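Local structure of ornithine carbamoyltransferase (Gloeobacter violaceus, 3GD5) at residues R42-H47 and V307-M312; I255-L260 and T282-E287; A265-L270 and G288-I293. The protein probably catalyses the reversible transfer of the carbamoyl group from carbamoyl phosphate to L-ornithine, giving L-citrulline for arginine biosynthesis, as a homohexamer. One frame throughout, in Å; residues are numbered along the deposited sequence.

Interaction 1. Residues R42-H47 and V307-M312; sequences RVANLH and VLAALM
The loop that leads from helix 24-39 to strand 50-55 runs past the last turns of helix 293-312, and two of its side chains, A44 and L46, make the contact. Side chain against side chain, the approach is wholly apolar. The A44 methyl meets the A309 methyl at 3.9 Å between the two CB atoms, close to where the backbones come nearest. L46 does the larger share. Its CG lies anti to its carbonyl carbon (chi1 -63°), which sends the forked end onto the helix. M312 CB packs against both methyls, 4.0 Å from each of L46 CD1 and CD2, and CD1 alone also reaches L308 CB, again at 4.0 Å. M312 crosses L46 at about a right angle, and its extended chain runs on past it, SD still near L46 CD1 before the end leads off.

The same two methyls also rest on helix backbone. L46 CD1 sits 3.8 Å from L308 O, a carbonyl that accepts from M312 N, and L46 CD2 sits 3.7 Å from M312 O.

A polar interaction within the loop shapes it. N45 points away from the helix and OD1 accepts from H47 N at 2.9 Å, an Asx turn bracketing L46; the donor stands well above the plane of the carbonyl. L46 is also hydrogen-bonded through its backbone to L73. An alanine in place of L46 would probably loosen the loop here, since both methyls that reach L308 and M312 would be gone.

The contact between these two segments thus rests on shape fit and the burial of apolar groups, with no directional bond between them, and L73 and M70 add to the same packing around L46 and L308.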
loop_
_atom_site.group_PDB
_atom_site.type_symbol
_atom_site.label_atom_id
_atom_site.label_comp_id
_atom_site.label_asym_id
_atom_site.label_seq_id
_atom_site.Cartn_x
_atom_site.Cartn_y
_atom_site.Cartn_z
ATOM N N ARG A 42 44.024 23.606 1.192
ATOM C CA ARG A 42 43.773 23.415 -0.227
ATOM C C ARG A 42 42.347 23.882 -0.491
ATOM O O ARG A 42 41.542 23.981 0.434
ATOM C CB ARG A 42 43.916 21.932 -0.569
ATOM C CG ARG A 42 44.021 21.608 -2.046
ATOM C CD ARG A 42 45.378 22.000 -2.617
ATOM N NE ARG A 42 45.553 21.513 -3.988
ATOM C CZ ARG A 42 45.830 20.251 -4.316
ATOM N NH1 ARG A 42 45.974 19.327 -3.373
ATOM N NH2 ARG A 42 45.957 19.909 -5.594
ATOM N N VAL A 43 42.038 24.179 -1.747
ATOM C CA VAL A 43 40.699 24.626 -2.106
ATOM C C VAL A 43 40.327 24.141 -3.497
ATOM O O VAL A 43 41.023 24.430 -4.464
ATOM C CB VAL A 43 40.586 26.161 -2.073
ATOM C CG1 VAL A 43 39.220 26.594 -2.585
ATOM C CG2 VAL A 43 40.784 26.662 -0.659
ATOM N N ALA A 44 39.234 23.386 -3.584
ATOM C CA ALA A 44 38.748 22.867 -4.857
ATOM C C ALA A 44 37.454 23.594 -5.213
ATOM O O ALA A 44 36.908 24.348 -4.404
ATOM C CB ALA A 44 38.498 21.372 -4.756
ATOM N N ASN A 45 36.954 23.363 -6.418
ATOM C CA ASN A 45 35.733 24.025 -6.844
ATOM C C ASN A 45 35.117 23.353 -8.054
ATOM O O ASN A 45 35.786 23.156 -9.065
ATOM C CB ASN A 45 36.033 25.487 -7.159
ATOM C CG ASN A 45 34.908 26.166 -7.886
ATOM O OD1 ASN A 45 34.688 25.929 -9.072
ATOM N ND2 ASN A 45 34.178 27.012 -7.176
ATOM N N LEU A 46 33.837 23.008 -7.946
ATOM C CA LEU A 46 33.116 22.355 -9.037
ATOM C C LEU A 46 31.972 23.236 -9.504
ATOM O O LEU A 46 30.916 22.743 -9.900
ATOM C CB LEU A 46 32.565 20.999 -8.583
ATOM C CG LEU A 46 33.596 19.947 -8.173
ATOM C CD1 LEU A 46 32.891 18.642 -7.797
ATOM C CD2 LEU A 46 34.556 19.711 -9.329
ATOM N N HIS A 47 32.189 24.545 -9.445
ATOM C CA HIS A 47 31.187 25.508 -9.873
ATOM C C HIS A 47 30.749 25.222 -11.304
ATOM O O HIS A 47 31.572 24.933 -12.172
ATOM C CB HIS A 47 31.742 26.930 -9.777
ATOM C CG HIS A 47 30.783 27.983 -10.241
ATOM N ND1 HIS A 47 30.525 28.220 -11.575
ATOM C CD2 HIS A 47 30.005 28.847 -9.547
ATOM C CE1 HIS A 47 29.631 29.188 -11.682
ATOM N NE2 HIS A 47 29.300 29.586 -10.467
ATOM N N VAL A 307 36.764 12.847 -3.255
ATOM C CA VAL A 307 36.467 12.029 -4.431
ATOM C C VAL A 307 35.826 12.898 -5.505
ATOM O O VAL A 307 36.244 12.866 -6.661
ATOM C CB VAL A 307 35.527 10.828 -4.118
ATOM C CG1 VAL A 307 36.088 10.021 -2.969
ATOM C CG2 VAL A 307 34.126 11.311 -3.805
ATOM N N LEU A 308 34.823 13.687 -5.122
ATOM C CA LEU A 308 34.145 14.567 -6.069
ATOM C C LEU A 308 35.179 15.466 -6.766
ATOM O O LEU A 308 35.193 15.586 -7.993
ATOM C CB LEU A 308 33.091 15.425 -5.346
ATOM C CG LEU A 308 31.870 14.676 -4.770
ATOM C CD1 LEU A 308 31.048 15.609 -3.913
ATOM C CD2 LEU A 308 31.022 14.105 -5.895
ATOM N N ALA A 309 36.051 16.087 -5.982
ATOM C CA ALA A 309 37.070 16.951 -6.554
ATOM C C ALA A 309 37.968 16.165 -7.510
ATOM O O ALA A 309 38.191 16.573 -8.645
ATOM C CB ALA A 309 37.902 17.572 -5.450
ATOM N N ALA A 310 38.462 15.024 -7.044
ATOM C CA ALA A 310 39.349 14.183 -7.836
ATOM C C ALA A 310 38.770 13.680 -9.151
ATOM O O ALA A 310 39.444 13.726 -10.178
ATOM C CB ALA A 310 39.816 12.994 -7.004
ATOM N N LEU A 311 37.532 13.195 -9.127
ATOM C CA LEU A 311 36.922 12.644 -10.333
ATOM C C LEU A 311 36.160 13.608 -11.238
ATOM O O LEU A 311 35.944 13.305 -12.413
ATOM C CB LEU A 311 36.012 11.470 -9.963
ATOM C CG LEU A 311 36.674 10.313 -9.203
ATOM C CD1 LEU A 311 35.744 9.093 -9.205
ATOM C CD2 LEU A 311 37.997 9.956 -9.867
ATOM N N MET A 312 35.747 14.754 -10.699
ATOM C CA MET A 312 35.010 15.745 -11.483
ATOM C C MET A 312 35.823 17.028 -11.621
ATOM O O MET A 312 35.506 17.887 -12.443
ATOM C CB MET A 312 33.668 16.085 -10.810
ATOM C CG MET A 312 32.756 14.894 -10.534
ATOM S SD MET A 312 31.165 15.373 -9.777
ATOM C CE MET A 312 30.463 13.843 -9.573
#

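Interaction 2. Residues I255-L260 and T282-E287; sequences INAALL and TDEVME
V285 is the close-fitting piece here, lodged against I255 and N256, which lead into helix 257-261, and L260 in its first turn. Its CG1, anti to the backbone N, comes 3.6 Å from I255 CD1 as the two side chains cross obliquely. The other branch, CG2, lies against backbone, 3.7 Å from N256 CA. L260 completes the grip, its CD1 meeting V285 CG1 tip to tip at 4.1 Å. V269 of strand 268-271 touches I255, L260 and V285 alike, so this side faces the sheet. T282 CG2, 3.8 Å from N256 CB, marks the edge of the packed part.

Toward the solvent side, at A257 and E284, the fit slackens and one water ties the segments together: it accepts from A257 N at 3.0 Å, donates to E284 OE1 at 2.9 Å and is hydrogen-bonded to T282 OG1. The extended E284 chain carries its carboxylate there, beside the A257 methyl.

Both helices are capped at this junction. N256 OD1 takes L259 N almost along its C=O axis, a nearly straight bond (171°), and T282 OG1 takes V285 N.

T282 OG1 therefore serves its own helix and the water at once, and A257 N, a first-turn amide, finds its acceptor in that water. The E284 carboxylate would probably polarise the water and make it a better acceptor. Apolar packing round V285 joins the segments on the sheet side; on the other, the water links the two helix starts.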
loop_
_atom_site.group_PDB
_atom_site.type_symbol
_atom_site.label_atom_id
_atom_site.label_comp_id
_atom_site.label_asym_id
_atom_site.label_seq_id
_atom_site.Cartn_x
_atom_site.Cartn_y
_atom_site.Cartn_z
ATOM N N ILE A 255 31.312 -5.527 20.133
ATOM C CA ILE A 255 32.445 -4.810 20.682
ATOM C C ILE A 255 31.917 -4.237 21.996
ATOM O O ILE A 255 30.967 -3.443 22.024
ATOM C CB ILE A 255 32.992 -3.719 19.700
ATOM C CG1 ILE A 255 33.152 -2.378 20.405
ATOM C CG2 ILE A 255 32.137 -3.645 18.473
ATOM C CD1 ILE A 255 34.327 -2.339 21.345
ATOM N N ASN A 256 32.507 -4.720 23.086
ATOM C CA ASN A 256 32.139 -4.313 24.437
ATOM C C ASN A 256 33.405 -4.124 25.257
ATOM O O ASN A 256 34.509 -4.302 24.748
ATOM C CB ASN A 256 31.275 -5.389 25.093
ATOM C CG ASN A 256 31.873 -6.774 24.944
ATOM O OD1 ASN A 256 33.086 -6.951 25.081
ATOM N ND2 ASN A 256 31.028 -7.764 24.665
ATOM N N ALA A 257 33.234 -3.773 26.528
ATOM C CA ALA A 257 34.362 -3.553 27.424
ATOM C C ALA A 257 35.383 -4.685 27.360
ATOM O O ALA A 257 36.585 -4.441 27.254
ATOM C CB ALA A 257 33.859 -3.385 28.851
ATOM N N ALA A 258 34.903 -5.923 27.419
ATOM C CA ALA A 258 35.785 -7.083 27.382
ATOM C C ALA A 258 36.652 -7.118 26.123
ATOM O O ALA A 258 37.878 -7.243 26.208
ATOM C CB ALA A 258 34.964 -8.363 27.489
ATOM N N LEU A 259 36.022 -7.006 24.956
ATOM C CA LEU A 259 36.758 -7.041 23.697
ATOM C C LEU A 259 37.783 -5.917 23.641
ATOM O O LEU A 259 38.900 -6.102 23.157
ATOM C CB LEU A 259 35.798 -6.925 22.514
ATOM C CG LEU A 259 36.459 -7.177 21.156
ATOM C CD1 LEU A 259 37.009 -8.591 21.127
ATOM C CD2 LEU A 259 35.453 -6.980 20.035
ATOM N N LEU A 260 37.390 -4.751 24.138
ATOM C CA LEU A 260 38.260 -3.580 24.168
ATOM C C LEU A 260 39.504 -3.852 24.999
ATOM O O LEU A 260 40.615 -3.453 24.649
ATOM C CB LEU A 260 37.523 -2.391 24.781
ATOM C CG LEU A 260 36.984 -1.305 23.855
ATOM C CD1 LEU A 260 36.261 -0.251 24.679
ATOM C CD2 LEU A 260 38.136 -0.680 23.083
ATOM N N THR A 282 27.813 -1.909 22.516
ATOM C CA THR A 282 27.101 -1.522 23.723
ATOM C C THR A 282 27.031 -0.003 23.778
ATOM O O THR A 282 27.879 0.693 23.213
ATOM C CB THR A 282 27.810 -2.048 25.005
ATOM O OG1 THR A 282 29.105 -1.451 25.121
ATOM C CG2 THR A 282 27.973 -3.554 24.942
ATOM N N ASP A 283 26.006 0.509 24.441
ATOM C CA ASP A 283 25.851 1.943 24.569
ATOM C C ASP A 283 27.103 2.501 25.234
ATOM O O ASP A 283 27.626 3.544 24.836
ATOM C CB ASP A 283 24.628 2.262 25.424
ATOM C CG ASP A 283 24.382 3.758 25.550
ATOM O OD1 ASP A 283 24.121 4.411 24.515
ATOM O OD2 ASP A 283 24.457 4.281 26.684
ATOM N N GLU A 284 27.583 1.784 26.246
ATOM C CA GLU A 284 28.767 2.178 26.999
ATOM C C GLU A 284 29.961 2.479 26.102
ATOM O O GLU A 284 30.591 3.533 26.220
ATOM C CB GLU A 284 29.136 1.071 27.983
ATOM C CG GLU A 284 30.344 1.367 28.852
ATOM C CD GLU A 284 30.663 0.221 29.794
ATOM O OE1 GLU A 284 31.149 -0.827 29.317
ATOM O OE2 GLU A 284 30.415 0.365 31.011
ATOM N N VAL A 285 30.273 1.550 25.205
ATOM C CA VAL A 285 31.402 1.734 24.303
ATOM C C VAL A 285 31.103 2.829 23.286
ATOM O O VAL A 285 31.930 3.713 23.045
ATOM C CB VAL A 285 31.744 0.428 23.561
ATOM C CG1 VAL A 285 32.888 0.660 22.589
ATOM C CG2 VAL A 285 32.121 -0.647 24.566
ATOM N N MET A 286 29.916 2.779 22.697
ATOM C CA MET A 286 29.540 3.781 21.707
ATOM C C MET A 286 29.649 5.190 22.277
ATOM O O MET A 286 30.142 6.101 21.614
ATOM C CB MET A 286 28.108 3.546 21.244
ATOM C CG MET A 286 27.952 3.474 19.742
ATOM S SD MET A 286 26.243 3.375 19.299
ATOM C CE MET A 286 26.065 4.969 18.454
ATOM N N GLU A 287 29.175 5.360 23.506
ATOM C CA GLU A 287 29.197 6.656 24.177
ATOM C C GLU A 287 30.486 6.872 24.969
ATOM O O GLU A 287 30.719 7.957 25.499
ATOM C CB GLU A 287 28.003 6.765 25.133
ATOM C CG GLU A 287 26.624 6.603 24.491
ATOM C CD GLU A 287 26.321 7.685 23.470
ATOM O OE1 GLU A 287 27.009 8.725 23.480
ATOM O OE2 GLU A 287 25.383 7.499 22.665
HETATM O O HOH W 1 30.586 -2.578 27.081
#

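Interaction 3. Residues A265-L270 and G288-I293; sequences AEAIVL and GPRSRI
R290 turns CG anti to its carbonyl carbon (chi1 -72°) and then runs extended as far as NE, past A267 O toward A265; a final twist about CD-NE of -70° sets the guanidinium with its edge to the backbone carbonyls. R292 starts the same way but bends at chi2 (-65°), which folds its guanidinium back toward its own loop.

The R290 group works end-on. NH2 gives a bond of 2.6 Å to A265 O, on a lone pair, and NH1 reaches that same oxygen at 2.7 Å from above the carbonyl plane. NH1 also bonds A267 O at 2.8 Å, again on a lone pair. All three bonds lie in the guanidinium plane, so they fix its rotation and pin the chain where it comes into strand 268-271.

R292 packs with its aliphatic part. Its CG lies 3.5 Å from I268 CG1, a tight fit, with the two side chains crossing at about a right angle, and the same CG1 lies over one face of the guanidinium, offset toward the rim of the group. L270 CD2 meets R292 CB at 3.7 Å. At the far end of the side chain, NH1 donates to P289 O and S291 O, holding the group against its own loop.

Between the arginines the backbones pair. V269 N donates to R290 O at 2.9 Å, and R292 N donates to V269 O at 3.1 Å. V269 thus bonds to the residues before and after S291, the pattern of a parallel bridge. Only one such bridge forms, on the edge strand of the five-stranded parallel sheet of this Rossmann-like ornithine-binding domain, just before the chain enters helix 293-312.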
loop_
_atom_site.group_PDB
_atom_site.type_symbol
_atom_site.label_atom_id
_atom_site.label_comp_id
_atom_site.label_asym_id
_atom_site.label_seq_id
_atom_site.Cartn_x
_atom_site.Cartn_y
_atom_site.Cartn_z
ATOM N N ALA A 265 46.191 -0.367 24.105
ATOM C CA ALA A 265 45.720 0.580 25.111
ATOM C C ALA A 265 45.148 1.845 24.494
ATOM O O ALA A 265 44.232 2.451 25.044
ATOM C CB ALA A 265 46.856 0.938 26.063
ATOM N N GLU A 266 45.692 2.249 23.352
ATOM C CA GLU A 266 45.218 3.452 22.675
ATOM C C GLU A 266 44.194 3.063 21.611
ATOM O O GLU A 266 44.004 3.781 20.634
ATOM C CB GLU A 266 46.386 4.189 22.009
ATOM C CG GLU A 266 47.765 3.790 22.524
ATOM C CD GLU A 266 48.175 2.387 22.089
ATOM O OE1 GLU A 266 48.299 2.156 20.862
ATOM O OE2 GLU A 266 48.373 1.518 22.970
ATOM N N ALA A 267 43.537 1.926 21.809
ATOM C CA ALA A 267 42.551 1.443 20.854
ATOM C C ALA A 267 41.370 2.385 20.660
ATOM O O ALA A 267 40.831 2.958 21.613
ATOM C CB ALA A 267 42.049 0.064 21.269
ATOM N N ILE A 268 40.973 2.518 19.400
ATOM C CA ILE A 268 39.856 3.357 18.993
ATOM C C ILE A 268 38.729 2.446 18.503
ATOM O O ILE A 268 38.988 1.343 18.011
ATOM C CB ILE A 268 40.309 4.332 17.866
ATOM C CG1 ILE A 268 40.602 5.707 18.469
ATOM C CG2 ILE A 268 39.275 4.420 16.766
ATOM C CD1 ILE A 268 41.697 5.695 19.501
ATOM N N VAL A 269 37.484 2.897 18.662
ATOM C CA VAL A 269 36.322 2.123 18.224
ATOM C C VAL A 269 35.576 2.845 17.101
ATOM O O VAL A 269 35.151 3.990 17.263
ATOM C CB VAL A 269 35.326 1.874 19.383
ATOM C CG1 VAL A 269 34.105 1.122 18.866
ATOM C CG2 VAL A 269 35.999 1.073 20.488
ATOM N N LEU A 270 35.426 2.170 15.963
ATOM C CA LEU A 270 34.727 2.744 14.816
ATOM C C LEU A 270 33.474 1.957 14.465
ATOM O O LEU A 270 33.428 0.736 14.618
ATOM C CB LEU A 270 35.637 2.787 13.577
ATOM C CG LEU A 270 36.878 3.685 13.611
ATOM C CD1 LEU A 270 37.526 3.727 12.234
ATOM C CD2 LEU A 270 36.483 5.082 14.051
ATOM N N GLY A 288 31.317 5.837 25.045
ATOM C CA GLY A 288 32.560 5.918 25.795
ATOM C C GLY A 288 33.655 6.815 25.242
ATOM O O GLY A 288 33.491 7.441 24.197
ATOM N N PRO A 289 34.802 6.884 25.936
ATOM C CA PRO A 289 35.954 7.703 25.545
ATOM C C PRO A 289 36.839 7.173 24.412
ATOM O O PRO A 289 37.709 7.898 23.924
ATOM C CB PRO A 289 36.724 7.852 26.858
ATOM C CG PRO A 289 36.489 6.546 27.517
ATOM C CD PRO A 289 35.005 6.322 27.284
ATOM N N ARG A 290 36.624 5.925 23.998
ATOM C CA ARG A 290 37.426 5.329 22.924
ATOM C C ARG A 290 36.736 5.415 21.571
ATOM O O ARG A 290 37.333 5.138 20.529
ATOM C CB ARG A 290 37.739 3.864 23.239
ATOM C CG ARG A 290 38.752 3.672 24.361
ATOM C CD ARG A 290 38.885 2.203 24.721
ATOM N NE ARG A 290 39.944 1.969 25.698
ATOM C CZ ARG A 290 41.241 2.091 25.436
ATOM N NH1 ARG A 290 41.642 2.442 24.221
ATOM N NH2 ARG A 290 42.135 1.872 26.396
ATOM N N SER A 291 35.471 5.806 21.597
ATOM C CA SER A 291 34.685 5.935 20.383
ATOM C C SER A 291 35.102 7.123 19.526
ATOM O O SER A 291 35.389 8.203 20.047
ATOM C CB SER A 291 33.208 6.082 20.744
ATOM O OG SER A 291 32.444 6.445 19.609
ATOM N N ARG A 292 35.131 6.918 18.210
ATOM C CA ARG A 292 35.461 7.992 17.273
ATOM C C ARG A 292 34.378 8.036 16.196
ATOM O O ARG A 292 34.525 8.687 15.159
ATOM C CB ARG A 292 36.828 7.759 16.636
ATOM C CG ARG A 292 37.973 7.845 17.631
ATOM C CD ARG A 292 38.104 9.236 18.205
ATOM N NE ARG A 292 39.164 9.293 19.203
ATOM C CZ ARG A 292 39.019 8.924 20.472
ATOM N NH1 ARG A 292 37.849 8.475 20.909
ATOM N NH2 ARG A 292 40.049 8.986 21.302
ATOM N N ILE A 293 33.279 7.344 16.481
ATOM C CA ILE A 293 32.129 7.244 15.586
ATOM C C ILE A 293 31.611 8.560 15.001
ATOM O O ILE A 293 31.343 8.639 13.796
ATOM C CB ILE A 293 30.977 6.522 16.307
ATOM C CG1 ILE A 293 31.374 5.065 16.549
ATOM C CG2 ILE A 293 29.694 6.600 15.489
ATOM C CD1 ILE A 293 30.401 4.314 17.425
#

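In the fold
Interactions 2 and 3 form one block at the edge of the five-stranded sheet: their centres are 9 Å apart, their segments alternate along the chain, and they touch, with L260 CD2 3.4 Å from R290 CD and M286 CG 3.5 Å from I293 CD1. Interaction 1 stands apart, its centre 38 Å from that of interaction 2 and 31 Å from that of interaction 3, yet helix 293-312 starts at the end of interaction 3 and finishes in interaction 1. Interaction 3 borders the probable active site, the side chains of I293 and L273 about 4 Å apart; interactions 1 and 2 lie further back, at about 8 Å (L308 to C139) and 9 Å (I255 to D232), substrate-binding residues by similarity.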